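Local coordinates for protein N-acetylneuraminic acid (Sialic acid) synthetase (Leptospira borgpetersenii serovar Hardjo-bovis, PDB 6NCS) that probably catalyses the condensation of phosphoenolpyruvate with an amino sugar to form a sialic acid, using a bound manganese ion in a TIM-barrel domain, at residues Leu34-Asp39 with Ala82-Lys87; Ala43-Asp48 with Tyr232-Thr237; Ala62-Glu67 with Leu78-Glu83; Ala105-Val110 with Glu122-Ala127. All blocks are in the same frame, centred on the assembly; numbering follows the deposited sequence.

Contacts 1, 2 and 3 tie together the loops that follow the barrel strands 27-33, 227-231 and 57-62, while contact 4 closes the barrel between strands 102-107 and 123-126. Contacts 1 and 3, with centres 8 Å apart, share A82 and E83, and L34 CD2 of the first meets Y63 CE1 of the second at 3.4 Å. Contact 2 joins contact 1 through N35 OD1 and T233 OG1, 2.7 Å apart, and contact 3 meets contact 4 through A62 N and T106 O, 2.8 Å apart. Contact 4 lies nearest the manganese, with the K125 side chain about 6 Å from the ion, and it also holds citrate; the L34 side chain of contact 1 is about 9 Å from the metal.

Contact 1: residues Leu34-Asp39 with Ala82-Lys87; sequences LNHGGD and AEFGKK
H36 offers one face of its imidazole to the rim of F84 in an offset stack, the centroids 4.4 Å apart and the planes 18° from parallel. The two side chains meet tip to tip: F84 CE2 sits over the rim of the imidazole, 3.2 Å from H36 CE1. L34 CA lies beyond the opposite imidazole face, and A82 O stands at the ring edge, 3.5 Å from H36 CE1. Also in plane there is G38 N, which donates to H36 ND1 at 2.9 Å and helps fix the ring's rotation; H36 CG sits between the backbone N and carbonyl carbon (chi1 50°). G38 N lies 3.4 Å from A82 CA, so the glycine backbone packs directly on the alanine. A82 CB meets L34 CD2 at 4.1 Å. D39 O lies at the F84 ring edge near CZ, and G38 O is 3.5 Å from F84 CE1. From helix 40-52, A43 touches both rings and M46 touches H36. The 34-37 type I turn runs into a 36-39 type I' turn, its two glycines at positive phi, and D39 caps L42 N: a tight strand-to-helix loop following the first strand of a TIM barrel.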
# COMPACT_ATOMS: atom_id res chain seq x y z
N LEU A 34 21.83 -10.37 -16.05
CA LEU A 34 22.77 -10.59 -17.15
C LEU A 34 23.23 -9.29 -17.79
O LEU A 34 23.89 -9.32 -18.83
CB LEU A 34 22.13 -11.49 -18.21
CG LEU A 34 21.73 -12.88 -17.68
CD1 LEU A 34 21.31 -13.78 -18.82
CD2 LEU A 34 22.88 -13.49 -16.91
N ASN A 35 22.90 -8.15 -17.18
CA ASN A 35 23.10 -6.86 -17.84
C ASN A 35 24.57 -6.52 -18.04
O ASN A 35 24.90 -5.72 -18.92
CB ASN A 35 22.37 -5.77 -17.03
CG ASN A 35 22.48 -4.41 -17.66
OD1 ASN A 35 23.31 -3.59 -17.26
ND2 ASN A 35 21.64 -4.14 -18.65
N HIS A 36 25.48 -7.14 -17.28
CA HIS A 36 26.91 -6.93 -17.49
C HIS A 36 27.42 -7.58 -18.77
O HIS A 36 28.54 -7.27 -19.20
CB HIS A 36 27.69 -7.48 -16.30
CG HIS A 36 27.29 -8.87 -15.93
ND1 HIS A 36 27.61 -9.96 -16.71
CD2 HIS A 36 26.54 -9.35 -14.91
CE1 HIS A 36 27.11 -11.06 -16.17
NE2 HIS A 36 26.45 -10.71 -15.08
N GLY A 37 26.66 -8.49 -19.37
CA GLY A 37 27.07 -9.07 -20.63
C GLY A 37 28.28 -9.97 -20.55
O GLY A 37 28.87 -10.28 -21.60
N GLY A 38 28.67 -10.41 -19.36
CA GLY A 38 29.87 -11.19 -19.18
C GLY A 38 31.13 -10.37 -19.03
O GLY A 38 32.23 -10.95 -19.00
N ASP A 39 31.02 -9.05 -18.99
CA ASP A 39 32.15 -8.15 -18.78
C ASP A 39 32.43 -8.10 -17.29
O ASP A 39 31.63 -7.54 -16.53
CB ASP A 39 31.83 -6.77 -19.35
CG ASP A 39 32.98 -5.78 -19.22
OD1 ASP A 39 33.86 -5.94 -18.34
OD2 ASP A 39 32.99 -4.80 -20.00
N ALA A 82 27.29 -13.95 -21.24
CA ALA A 82 27.11 -13.43 -19.89
C ALA A 82 27.31 -14.49 -18.81
O ALA A 82 27.10 -14.19 -17.63
CB ALA A 82 25.72 -12.80 -19.75
N GLU A 83 27.71 -15.70 -19.18
CA GLU A 83 27.97 -16.72 -18.17
C GLU A 83 29.19 -16.33 -17.33
O GLU A 83 30.22 -15.94 -17.88
CB GLU A 83 28.20 -18.08 -18.82
CG GLU A 83 26.94 -18.75 -19.34
CD GLU A 83 27.17 -20.17 -19.83
OE1 GLU A 83 28.18 -20.78 -19.41
OE2 GLU A 83 26.36 -20.68 -20.63
N PHE A 84 29.06 -16.44 -16.02
CA PHE A 84 30.18 -16.35 -15.10
C PHE A 84 30.40 -17.70 -14.42
O PHE A 84 29.47 -18.48 -14.24
CB PHE A 84 29.95 -15.29 -14.02
CG PHE A 84 30.22 -13.88 -14.48
CD1 PHE A 84 31.19 -13.62 -15.44
CD2 PHE A 84 29.51 -12.82 -13.95
CE1 PHE A 84 31.44 -12.33 -15.86
CE2 PHE A 84 29.76 -11.52 -14.36
CZ PHE A 84 30.72 -11.28 -15.32
N GLY A 85 31.64 -17.95 -14.03
CA GLY A 85 31.94 -19.17 -13.32
C GLY A 85 32.48 -18.90 -11.93
O GLY A 85 32.53 -17.75 -11.50
N LYS A 86 32.93 -19.96 -11.25
CA LYS A 86 33.37 -19.84 -9.87
C LYS A 86 34.42 -18.74 -9.69
O LYS A 86 34.35 -17.96 -8.74
CB LYS A 86 33.92 -21.18 -9.38
CG LYS A 86 34.22 -21.25 -7.89
CD LYS A 86 34.72 -22.64 -7.51
CE LYS A 86 35.00 -22.76 -6.02
NZ LYS A 86 35.35 -24.17 -5.65
N LYS A 87 35.40 -18.67 -10.60
CA LYS A 87 36.48 -17.69 -10.45
C LYS A 87 35.94 -16.27 -10.48
O LYS A 87 36.39 -15.40 -9.72
CB LYS A 87 37.53 -17.89 -11.55

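Contact 2: residues Ala43-Asp48 with Tyr232-Thr237; sequences ALRMID and YTVDRT
M46 is met from two directions, by the ring of Y232 and by one methyl, CG1, of V234. Y232 OH donates to the backbone O of M46 at 2.8 Å, in the carbonyl plane and on a lone pair (C=O...O angle 124°), so a phenol grips the helix backbone directly. The M46 and Y232 side chains run antiparallel alongside one another, M46 CB 3.8 Å from Y232 CE2. Bent at chi3 (77°), the methionine sets its CE 3.3 Å from Y232 O. V234 CG1 packs on M46 CG at 3.6 Å, while V234 CG2 lies over the centre of one face of the R45 guanidinium, 3.8 Å from R45 CZ. A water bridges the same pair, donating to V234 O and accepting a weak bond from R45 NH2. Farther out, E49 forms a salt bridge with R45 NE and probably helps hold the guanidinium in place. T233 OG1 accepts from D235 N at 3.1 Å in an ST turn and also bonds N35; an Asx turn of D235 with T237 N follows. The contact lays the loop after strand 227-231 against one side of helix 40-52, whose A43 and I47 pack on strand 57-62 and helix 86-98.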
# COMPACT_ATOMS: atom_id res chain seq x y z
N ALA A 43 30.72 -5.80 -14.25
CA ALA A 43 30.05 -6.36 -13.09
C ALA A 43 30.63 -5.80 -11.79
O ALA A 43 29.89 -5.52 -10.85
CB ALA A 43 30.15 -7.89 -13.10
N LEU A 44 31.96 -5.63 -11.73
CA LEU A 44 32.58 -5.03 -10.55
C LEU A 44 32.12 -3.59 -10.37
O LEU A 44 31.84 -3.15 -9.24
CB LEU A 44 34.10 -5.11 -10.67
CG LEU A 44 34.69 -6.51 -10.56
CD1 LEU A 44 36.16 -6.53 -10.98
CD2 LEU A 44 34.54 -7.05 -9.15
N ARG A 45 32.04 -2.84 -11.47
CA ARG A 45 31.52 -1.48 -11.41
C ARG A 45 30.07 -1.46 -10.93
O ARG A 45 29.67 -0.56 -10.18
CB ARG A 45 31.62 -0.82 -12.79
CG ARG A 45 30.97 0.55 -12.87
CD ARG A 45 31.08 1.14 -14.26
NE ARG A 45 30.31 2.37 -14.38
CZ ARG A 45 29.95 2.91 -15.53
NH1 ARG A 45 30.28 2.33 -16.68
NH2 ARG A 45 29.24 4.04 -15.53
N MET A 46 29.28 -2.45 -11.34
CA MET A 46 27.89 -2.50 -10.89
C MET A 46 27.82 -2.67 -9.38
O MET A 46 26.98 -2.05 -8.72
CB MET A 46 27.16 -3.64 -11.61
CG MET A 46 27.01 -3.41 -13.11
SD MET A 46 26.21 -4.81 -13.95
CE MET A 46 24.49 -4.53 -13.51
N ILE A 47 28.73 -3.48 -8.82
CA ILE A 47 28.78 -3.65 -7.37
C ILE A 47 29.11 -2.33 -6.70
O ILE A 47 28.44 -1.92 -5.73
CB ILE A 47 29.81 -4.72 -6.99
CG1 ILE A 47 29.41 -6.11 -7.50
CG2 ILE A 47 30.00 -4.74 -5.47
CD1 ILE A 47 30.54 -7.14 -7.34
N ASP A 48 30.17 -1.66 -7.16
CA ASP A 48 30.56 -0.38 -6.57
C ASP A 48 29.40 0.60 -6.52
O ASP A 48 29.13 1.22 -5.49
CB ASP A 48 31.71 0.26 -7.36
CG ASP A 48 32.99 -0.57 -7.34
OD1 ASP A 48 33.10 -1.52 -6.55
OD2 ASP A 48 33.88 -0.25 -8.15
N TYR A 232 18.76 -3.95 -12.54
CA TYR A 232 19.72 -2.89 -12.28
C TYR A 232 20.78 -2.87 -13.37
O TYR A 232 21.23 -3.92 -13.84
CB TYR A 232 20.32 -3.11 -10.87
CG TYR A 232 21.60 -2.37 -10.60
CD1 TYR A 232 21.63 -0.98 -10.61
CD2 TYR A 232 22.76 -3.05 -10.29
CE1 TYR A 232 22.81 -0.30 -10.36
CE2 TYR A 232 23.94 -2.38 -10.02
CZ TYR A 232 23.96 -1.00 -10.06
OH TYR A 232 25.13 -0.32 -9.80
N THR A 233 21.14 -1.66 -13.78
CA THR A 233 22.17 -1.42 -14.78
C THR A 233 22.94 -0.17 -14.37
O THR A 233 22.37 0.72 -13.74
CB THR A 233 21.58 -1.24 -16.19
OG1 THR A 233 22.62 -0.99 -17.14
CG2 THR A 233 20.59 -0.07 -16.23
N VAL A 234 24.22 -0.10 -14.73
CA VAL A 234 24.91 1.17 -14.50
C VAL A 234 24.62 2.18 -15.59
O VAL A 234 24.88 3.37 -15.39
CB VAL A 234 26.43 1.03 -14.33
CG1 VAL A 234 26.76 0.21 -13.09
CG2 VAL A 234 27.07 0.47 -15.59
N ASP A 235 24.07 1.75 -16.73
CA ASP A 235 23.87 2.64 -17.87
C ASP A 235 22.96 1.98 -18.90
O ASP A 235 23.38 1.04 -19.59
CB ASP A 235 25.23 2.99 -18.47
CG ASP A 235 25.16 4.06 -19.55
OD1 ASP A 235 24.05 4.53 -19.90
OD2 ASP A 235 26.24 4.44 -20.05
N ARG A 236 21.72 2.46 -19.03
CA ARG A 236 20.82 1.88 -20.03
C ARG A 236 21.34 2.11 -21.44
O ARG A 236 21.04 1.31 -22.34
CB ARG A 236 19.41 2.46 -19.89
CG ARG A 236 18.57 1.81 -18.80
CD ARG A 236 17.10 2.19 -18.90
NE ARG A 236 16.88 3.60 -18.58
CZ ARG A 236 16.74 4.07 -17.34
NH1 ARG A 236 16.78 3.25 -16.30
NH2 ARG A 236 16.55 5.37 -17.15
N THR A 237 22.12 3.17 -21.67
CA THR A 237 22.58 3.45 -23.03
C THR A 237 23.50 2.37 -23.57
O THR A 237 23.69 2.29 -24.79
CB THR A 237 23.30 4.80 -23.11
OG1 THR A 237 24.57 4.71 -22.46
CG2 THR A 237 22.47 5.89 -22.45
O HOH W 1 26.86 4.75 -13.68

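Contact 3: residues Ala62-Glu67 with Leu78-Glu83; sequences AYNSEE and LVKPAE
Y63 has V79 O at the edge of its ring, close to the plane, and E83 CG lies oblique to the ring, 3.6 Å from Y63 CE2. The ring and the E83 carboxylate are inclined at 73°, the two side chains crossing obliquely. Y63 CG stands between the backbone N and the carbonyl carbon (chi1 63°). At the far end of the side chain, Y63 OH donates to V79 O at 2.6 Å; that oxygen also accepts from A82 N, so two donors hold the turn of chain leaving helix 73-79. A82 CB packs against the same hydroxyl.

E83 OE2 takes three bonds. S65 OG gives the shortest, 2.6 Å, on the anti lone pair; S65 N approaches from above the carboxylate plane at 2.8 Å; and K80 NZ arrives on the syn side at 2.9 Å, tilted from the plane. The lysine ammonium also binds E66 OE1 at 2.8 Å on its syn lone pair, forming a network of two acids and one base. The positive charge probably eases the repulsion between E66 OE1 and E83 OE2. The other E83 oxygen, OE1, accepts from a water held by N64 ND2, and N64 OD1 caps E67 N, so the start of helix 65-69 is fastened at several points. E67 itself reaches R288 and K290 of the second subunit.

S65 OG also touches V79 CG2 at 3.3 Å. Y63 packs on F108 and makes a cation-pi contact with R68. At the end of strand 57-62, A62 makes backbone bonds to T106 of strand 102-107 and to F108 just after it, while V76 of helix 73-79 touches S65 and E66.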
# COMPACT_ATOMS: atom_id res chain seq x y z
N ALA A 62 23.67 -17.58 -12.07
CA ALA A 62 24.63 -18.67 -12.23
C ALA A 62 23.95 -19.79 -13.02
O ALA A 62 23.08 -20.50 -12.48
CB ALA A 62 25.12 -19.17 -10.87
N TYR A 63 24.34 -19.96 -14.28
CA TYR A 63 23.56 -20.82 -15.17
C TYR A 63 24.46 -21.37 -16.26
O TYR A 63 25.54 -20.84 -16.54
CB TYR A 63 22.39 -20.06 -15.81
CG TYR A 63 22.89 -18.93 -16.68
CD1 TYR A 63 23.32 -17.74 -16.12
CD2 TYR A 63 22.98 -19.08 -18.06
CE1 TYR A 63 23.82 -16.72 -16.91
CE2 TYR A 63 23.48 -18.07 -18.86
CZ TYR A 63 23.89 -16.89 -18.28
OH TYR A 63 24.39 -15.88 -19.07
N ASN A 64 23.98 -22.43 -16.89
CA ASN A 64 24.49 -22.91 -18.17
C ASN A 64 23.44 -22.60 -19.23
O ASN A 64 22.27 -22.97 -19.08
CB ASN A 64 24.78 -24.41 -18.11
CG ASN A 64 25.10 -25.00 -19.47
OD1 ASN A 64 24.24 -25.58 -20.13
ND2 ASN A 64 26.36 -24.86 -19.90
N SER A 65 23.87 -21.91 -20.30
CA SER A 65 22.92 -21.42 -21.31
C SER A 65 22.10 -22.55 -21.92
O SER A 65 20.87 -22.45 -22.04
CB SER A 65 23.68 -20.67 -22.40
OG SER A 65 24.39 -19.56 -21.86
N GLU A 66 22.77 -23.63 -22.33
CA GLU A 66 22.07 -24.74 -22.98
C GLU A 66 21.10 -25.43 -22.02
O GLU A 66 19.99 -25.82 -22.42
CB GLU A 66 23.08 -25.75 -23.52
CG GLU A 66 23.83 -25.27 -24.76
CD GLU A 66 25.08 -24.47 -24.43
OE1 GLU A 66 25.32 -24.17 -23.24
OE2 GLU A 66 25.83 -24.14 -25.37
N GLU A 67 21.49 -25.59 -20.76
CA GLU A 67 20.58 -26.16 -19.77
C GLU A 67 19.37 -25.26 -19.59
O GLU A 67 18.23 -25.74 -19.48
CB GLU A 67 21.32 -26.35 -18.45
CG GLU A 67 20.65 -27.26 -17.45
CD GLU A 67 19.54 -26.59 -16.66
OE1 GLU A 67 19.51 -25.34 -16.60
OE2 GLU A 67 18.70 -27.33 -16.10
N LEU A 78 22.32 -15.56 -27.08
CA LEU A 78 22.23 -14.26 -26.42
C LEU A 78 22.84 -14.29 -25.03
O LEU A 78 23.54 -13.34 -24.63
CB LEU A 78 20.77 -13.82 -26.34
CG LEU A 78 20.54 -12.50 -25.60
CD1 LEU A 78 20.86 -11.31 -26.49
CD2 LEU A 78 19.13 -12.41 -25.04
N VAL A 79 22.59 -15.35 -24.26
CA VAL A 79 23.04 -15.38 -22.87
C VAL A 79 24.37 -16.08 -22.68
O VAL A 79 24.96 -16.00 -21.59
CB VAL A 79 21.98 -16.03 -21.94
CG1 VAL A 79 20.65 -15.29 -22.03
CG2 VAL A 79 21.82 -17.51 -22.27
N LYS A 80 24.87 -16.79 -23.70
CA LYS A 80 26.17 -17.44 -23.58
C LYS A 80 27.29 -16.50 -23.14
O LYS A 80 28.06 -16.88 -22.25
CB LYS A 80 26.53 -18.12 -24.91
CG LYS A 80 27.62 -19.15 -24.77
CD LYS A 80 27.27 -20.09 -23.64
CE LYS A 80 27.99 -21.40 -23.71
NZ LYS A 80 27.43 -22.36 -22.72
N PRO A 81 27.44 -15.29 -23.70
CA PRO A 81 28.55 -14.43 -23.28
C PRO A 81 28.47 -13.97 -21.84
O PRO A 81 29.50 -13.60 -21.27
CB PRO A 81 28.47 -13.23 -24.24
CG PRO A 81 27.75 -13.74 -25.41
CD PRO A 81 26.76 -14.72 -24.89
N ALA A 82 27.29 -13.95 -21.24
CA ALA A 82 27.11 -13.43 -19.89
C ALA A 82 27.31 -14.49 -18.81
O ALA A 82 27.10 -14.19 -17.63
CB ALA A 82 25.72 -12.80 -19.75
N GLU A 83 27.71 -15.70 -19.18
CA GLU A 83 27.97 -16.72 -18.17
C GLU A 83 29.19 -16.33 -17.33
O GLU A 83 30.22 -15.94 -17.88
CB GLU A 83 28.20 -18.08 -18.82
CG GLU A 83 26.94 -18.75 -19.34
CD GLU A 83 27.17 -20.17 -19.83
OE1 GLU A 83 28.18 -20.78 -19.41
OE2 GLU A 83 26.36 -20.68 -20.63
O HOH W 2 28.16 -23.27 -18.46

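Contact 4: residues Ala105-Val110 with Glu122-Ala127; sequences ATPFDV and EILKIA. With CIT (citric acid), chain D.
Strands 105-107 and 123-126 run in the same general sense but splay strongly, their segment axes 58° apart and 5.1 Å at closest approach. Between them K125 N donates a weak 3.4 Å bond to A105 O, and T106 CA makes a CH...O contact with K125 O at 3.3 Å. Water fills out the pairing: one molecule accepts from A105 N and donates to I123 O, and another accepts from A127 N and donates to P107 O. K125 O, crowded by P107 CD at 3.2 Å, is buried and has no hydrogen-bond partner. The T106 and K125 side chains run alongside each other in one direction, with T106 OG1 3.1 Å from K125 CG. These strands are the third and fourth of the TIM barrel, joined through helix 110-118 in a beta-alpha-beta crossover, and the loose pairing here completes the barrel wall. On the outward side P107 CG packs on L124 CD2 and I126 CD1, with L113 and L116 of helix 110-118 behind. T106 and K125 instead face the ligand pocket, where T106 OG1 and K125 NZ hydrogen-bond to two oxygens of one citrate carboxylate, O1 and O2; both bonds are modelled unusually short, so their exact lengths are doubtful. The K125 chain, bent at chi2 (73°) and again at chi4, delivers its ammonium to that group, while E229 forms a salt bridge with the same nitrogen. K59 and Y182 also bind the citrate, which probably came from the crystallisation liquor. A127 CB packs beside it, 3.4 Å from citrate O5, and F108 CE2 approaches that methyl at 4.1 Å.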
# COMPACT_ATOMS: atom_id res chain seq x y z
N ALA A 105 23.34 -14.94 -5.69
CA ALA A 105 23.04 -15.22 -7.08
C ALA A 105 21.89 -16.21 -7.18
O ALA A 105 21.52 -16.87 -6.20
CB ALA A 105 24.27 -15.78 -7.82
N THR A 106 21.33 -16.28 -8.38
CA THR A 106 20.29 -17.24 -8.70
C THR A 106 20.93 -18.42 -9.41
O THR A 106 21.38 -18.25 -10.54
CB THR A 106 19.26 -16.59 -9.61
OG1 THR A 106 18.69 -15.46 -8.94
CG2 THR A 106 18.16 -17.57 -9.99
N PRO A 107 20.98 -19.61 -8.81
CA PRO A 107 21.40 -20.79 -9.57
C PRO A 107 20.24 -21.29 -10.42
O PRO A 107 19.08 -21.25 -10.02
CB PRO A 107 21.76 -21.80 -8.49
CG PRO A 107 20.80 -21.49 -7.39
CD PRO A 107 20.67 -19.95 -7.41
N PHE A 108 20.57 -21.78 -11.61
CA PHE A 108 19.56 -22.34 -12.50
C PHE A 108 19.67 -23.84 -12.62
O PHE A 108 18.85 -24.45 -13.31
CB PHE A 108 19.64 -21.68 -13.88
CG PHE A 108 19.07 -20.28 -13.91
CD1 PHE A 108 19.76 -19.22 -13.36
CD2 PHE A 108 17.82 -20.04 -14.47
CE1 PHE A 108 19.23 -17.93 -13.37
CE2 PHE A 108 17.28 -18.75 -14.49
CZ PHE A 108 17.99 -17.71 -13.94
N ASP A 109 20.65 -24.45 -11.96
CA ASP A 109 20.75 -25.90 -11.90
C ASP A 109 21.51 -26.27 -10.63
O ASP A 109 22.03 -25.40 -9.92
CB ASP A 109 21.42 -26.48 -13.16
CG ASP A 109 22.82 -25.91 -13.43
OD1 ASP A 109 23.53 -25.49 -12.50
OD2 ASP A 109 23.22 -25.91 -14.61
N VAL A 110 21.59 -27.56 -10.36
CA VAL A 110 22.18 -28.05 -9.12
C VAL A 110 23.70 -27.84 -9.11
O VAL A 110 24.24 -27.46 -8.07
CB VAL A 110 21.80 -29.52 -8.87
CG1 VAL A 110 22.64 -30.12 -7.76
CG2 VAL A 110 20.31 -29.61 -8.53
N GLU A 122 25.27 -17.06 1.48
CA GLU A 122 24.35 -17.38 2.56
C GLU A 122 22.89 -17.32 2.14
O GLU A 122 22.03 -17.77 2.91
CB GLU A 122 24.56 -16.43 3.76
CG GLU A 122 25.90 -16.64 4.48
CD GLU A 122 26.05 -18.03 5.11
OE1 GLU A 122 25.03 -18.69 5.40
OE2 GLU A 122 27.21 -18.46 5.31
N ILE A 123 22.59 -16.78 0.96
CA ILE A 123 21.24 -16.66 0.42
C ILE A 123 21.23 -17.20 -1.00
O ILE A 123 22.15 -16.91 -1.78
CB ILE A 123 20.74 -15.20 0.41
CG1 ILE A 123 20.80 -14.57 1.78
CG2 ILE A 123 19.30 -15.13 -0.10
CD1 ILE A 123 20.20 -13.17 1.79
N LEU A 124 20.18 -17.93 -1.36
CA LEU A 124 19.93 -18.35 -2.73
C LEU A 124 18.63 -17.71 -3.23
O LEU A 124 17.63 -17.68 -2.51
CB LEU A 124 19.80 -19.88 -2.83
CG LEU A 124 20.97 -20.75 -2.39
CD1 LEU A 124 20.52 -22.20 -2.31
CD2 LEU A 124 22.12 -20.61 -3.38
N LYS A 125 18.65 -17.23 -4.46
CA LYS A 125 17.42 -16.83 -5.14
C LYS A 125 17.02 -17.92 -6.11
O LYS A 125 17.87 -18.46 -6.81
CB LYS A 125 17.62 -15.51 -5.90
CG LYS A 125 16.46 -15.12 -6.79
CD LYS A 125 15.28 -14.64 -5.98
CE LYS A 125 14.03 -14.54 -6.84
NZ LYS A 125 14.17 -13.53 -7.93
N ILE A 126 15.73 -18.25 -6.16
CA ILE A 126 15.20 -19.18 -7.16
C ILE A 126 14.25 -18.40 -8.05
O ILE A 126 13.29 -17.78 -7.56
CB ILE A 126 14.49 -20.38 -6.52
CG1 ILE A 126 15.46 -21.17 -5.64
CG2 ILE A 126 13.92 -21.29 -7.61
CD1 ILE A 126 16.60 -21.81 -6.39
N ALA A 127 14.50 -18.45 -9.36
CA ALA A 127 13.77 -17.67 -10.34
C ALA A 127 12.33 -18.15 -10.47
O ALA A 127 12.00 -19.29 -10.17
CB ALA A 127 14.47 -17.76 -11.70
C1 CIT D . 16.21 -14.24 -10.88
O1 CIT D . 17.36 -14.29 -10.43
O2 CIT D . 15.27 -14.08 -10.09
C2 CIT D . 16.01 -14.38 -12.37
C3 CIT D . 15.07 -13.34 -12.99
O7 CIT D . 15.55 -11.99 -12.71
C4 CIT D . 15.09 -13.60 -14.49
C5 CIT D . 14.38 -12.54 -15.29
O3 CIT D . 14.48 -12.58 -16.54
O4 CIT D . 13.69 -11.63 -14.76
C6 CIT D . 13.64 -13.52 -12.51
O5 CIT D . 13.15 -14.67 -12.39
O6 CIT D . 12.92 -12.53 -12.23
O HOH W 3 23.33 -17.24 -4.08
O HOH W 4 16.26 -20.53 -10.40